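Long-range contact in tartrate dehydrogenase/decarboxylase (Pseudomonas putida, PDB 3FLK), which oxidises tartrate to oxaloglycolate with NAD+, converts meso-tartrate to D-glycerate and oxidatively decarboxylates D-malate to pyruvate: residues R170-A175 and V240-N245. The protein carries 1 engineered substitution. Residues are numbered along the deposited sequence; the frame is centred on the assembly and turned at random.
Sequences RILKYA and VVVASN
Ala175 and Val242 mark the closest backbone approach, their CA atoms 6.2 Å apart, where the helix of 170-175 lies over strand 240-243 with its axis 8.9 Å away and running antiparallel to it at 178°. Here the small Ala175 lets the helix come close over the branched Val242. The methyl group of Ala175 settles beside Val242, its CB 3.7 Å from Val242 CB and equally near CG2. Val242 spreads its two methyls over different helix residues: CG2, anti to its own backbone N, also faces Ile171, whose CG1 stands 4.3 Å from it, while CG1 lies between the backbone N and the carbonyl carbon (chi1 64°) and reaches toward Leu172. There the Leu172 side chain crosses that of Val242 at about a right angle, and its CD2 comes to 4.1 Å from Val242 CG1. Two residues back along the strand, Val240 CG1 is turned to the last helical turn of the segment, 3.7 Å from the carbonyl oxygen of Ala175 and slightly farther from its CB. The strand is an inner one of the large mixed sheet, bonded through its backbone to Val131 and Val133 on one flank and to His186 and Thr188 on the other. Helix 165-181, with Ile171 and Leu172 also touching Trp203 of helix 199-211, packs on one face of this sheet and leads into strand 186-191, parallel neighbour of 240-243, in an isocitrate/isopropylmalate dehydrogenase family fold, away from the annotated sites. No hydrogen bond crosses between the segments, and all five touching residues are buried; van der Waals contact joins them, mostly between aliphatic groups with two methyl-to-carbonyl approaches, so their fit is probably set by the shapes of the apolar groups.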
loop_
_atom_site.group_PDB
_atom_site.type_symbol
_atom_site.label_atom_id
_atom_site.label_comp_id
_atom_site.label_asym_id
_atom_site.label_seq_id
_atom_site.Cartn_x
_atom_site.Cartn_y
_atom_site.Cartn_z
ATOM N N ARG A 170 4.794 -16.592 15.599
ATOM C CA ARG A 170 5.766 -17.329 14.790
ATOM C C ARG A 170 6.359 -16.523 13.628
ATOM O O ARG A 170 7.529 -16.699 13.293
ATOM C CB ARG A 170 5.205 -18.678 14.319
ATOM C CG ARG A 170 4.050 -18.604 13.333
ATOM C CD ARG A 170 3.557 -19.997 12.993
ATOM N NE ARG A 170 2.480 -19.973 12.008
ATOM C CZ ARG A 170 1.922 -21.056 11.474
ATOM N NH1 ARG A 170 2.338 -22.272 11.816
ATOM N NH2 ARG A 170 0.947 -20.919 10.586
ATOM N N ILE A 171 5.565 -15.640 13.022
ATOM C CA ILE A 171 6.091 -14.758 11.975
ATOM C C ILE A 171 6.998 -13.675 12.570
ATOM O O ILE A 171 8.036 -13.346 11.993
ATOM C CB ILE A 171 4.970 -14.157 11.049
ATOM C CG1 ILE A 171 5.575 -13.560 9.768
ATOM C CG2 ILE A 171 4.112 -13.125 11.781
ATOM C CD1 ILE A 171 6.120 -14.601 8.791
ATOM N N LEU A 172 6.610 -13.146 13.731
ATOM C CA LEU A 172 7.407 -12.140 14.434
ATOM C C LEU A 172 8.732 -12.730 14.903
ATOM O O LEU A 172 9.779 -12.091 14.777
ATOM C CB LEU A 172 6.634 -11.552 15.622
ATOM C CG LEU A 172 5.440 -10.639 15.315
ATOM C CD1 LEU A 172 4.649 -10.366 16.584
ATOM C CD2 LEU A 172 5.866 -9.333 14.642
ATOM N N LYS A 173 8.682 -13.954 15.426
ATOM C CA LYS A 173 9.887 -14.661 15.852
ATOM C C LYS A 173 10.856 -14.851 14.687
ATOM O O LYS A 173 12.046 -14.567 14.818
ATOM C CB LYS A 173 9.547 -16.007 16.492
ATOM C CG LYS A 173 10.763 -16.732 17.065
ATOM C CD LYS A 173 10.365 -17.924 17.913
ATOM C CE LYS A 173 11.587 -18.580 18.547
ATOM N NZ LYS A 173 12.455 -19.241 17.536
ATOM N N TYR A 174 10.343 -15.315 13.549
ATOM C CA TYR A 174 11.179 -15.504 12.368
ATOM C C TYR A 174 11.886 -14.206 11.974
ATOM O O TYR A 174 13.099 -14.203 11.742
ATOM C CB TYR A 174 10.374 -16.065 11.188
ATOM C CG TYR A 174 11.256 -16.666 10.113
ATOM C CD1 TYR A 174 11.564 -18.028 10.119
ATOM C CD2 TYR A 174 11.809 -15.869 9.109
ATOM C CE1 TYR A 174 12.387 -18.585 9.137
ATOM C CE2 TYR A 174 12.635 -16.416 8.127
ATOM C CZ TYR A 174 12.917 -17.772 8.148
ATOM O OH TYR A 174 13.729 -18.317 7.175
ATOM N N ALA A 175 11.129 -13.111 11.932
ATOM C CA ALA A 175 11.655 -11.806 11.529
ATOM C C ALA A 175 12.730 -11.275 12.477
ATOM O O ALA A 175 13.739 -10.731 12.028
ATOM C CB ALA A 175 10.528 -10.798 11.389
ATOM N N VAL A 240 14.938 -5.363 7.830
ATOM C CA VAL A 240 13.920 -6.412 7.912
ATOM C C VAL A 240 12.565 -5.745 8.128
ATOM O O VAL A 240 12.388 -4.984 9.082
ATOM C CB VAL A 240 14.209 -7.428 9.049
ATOM C CG1 VAL A 240 13.077 -8.446 9.181
ATOM C CG2 VAL A 240 15.531 -8.146 8.810
ATOM N N VAL A 241 11.628 -6.012 7.222
ATOM C CA VAL A 241 10.271 -5.479 7.327
ATOM C C VAL A 241 9.293 -6.635 7.517
ATOM O O VAL A 241 9.152 -7.494 6.643
ATOM C CB VAL A 241 9.878 -4.616 6.095
ATOM C CG1 VAL A 241 8.500 -3.986 6.288
ATOM C CG2 VAL A 241 10.918 -3.526 5.842
ATOM N N VAL A 242 8.636 -6.663 8.674
ATOM C CA VAL A 242 7.674 -7.713 8.993
ATOM C C VAL A 242 6.247 -7.171 8.861
ATOM O O VAL A 242 5.952 -6.051 9.292
ATOM C CB VAL A 242 7.953 -8.364 10.389
ATOM C CG1 VAL A 242 7.777 -7.360 11.536
ATOM C CG2 VAL A 242 7.097 -9.617 10.602
ATOM N N ALA A 243 5.376 -7.962 8.243
ATOM C CA ALA A 243 4.039 -7.496 7.880
ATOM C C ALA A 243 3.026 -8.631 7.795
ATOM O O ALA A 243 3.393 -9.797 7.636
ATOM C CB ALA A 243 4.092 -6.730 6.552
ATOM N N SER A 244 1.747 -8.271 7.903
ATOM C CA SER A 244 0.633 -9.200 7.711
ATOM C C SER A 244 0.532 -9.636 6.244
ATOM O O SER A 244 1.250 -9.116 5.384
ATOM C CB SER A 244 -0.675 -8.524 8.122
ATOM O OG SER A 244 -0.979 -7.469 7.219
ATOM N N ASN A 245 -0.374 -10.572 5.972
ATOM C CA ASN A 245 -0.587 -11.119 4.628
ATOM C C ASN A 245 -0.787 -10.043 3.561
ATOM O O ASN A 245 -0.092 -10.035 2.537
ATOM C CB ASN A 245 -1.780 -12.083 4.637
ATOM C CG ASN A 245 -1.572 -13.293 3.742
ATOM O OD1 ASN A 245 -0.898 -13.223 2.711
ATOM N ND2 ASN A 245 -2.162 -14.417 4.134
#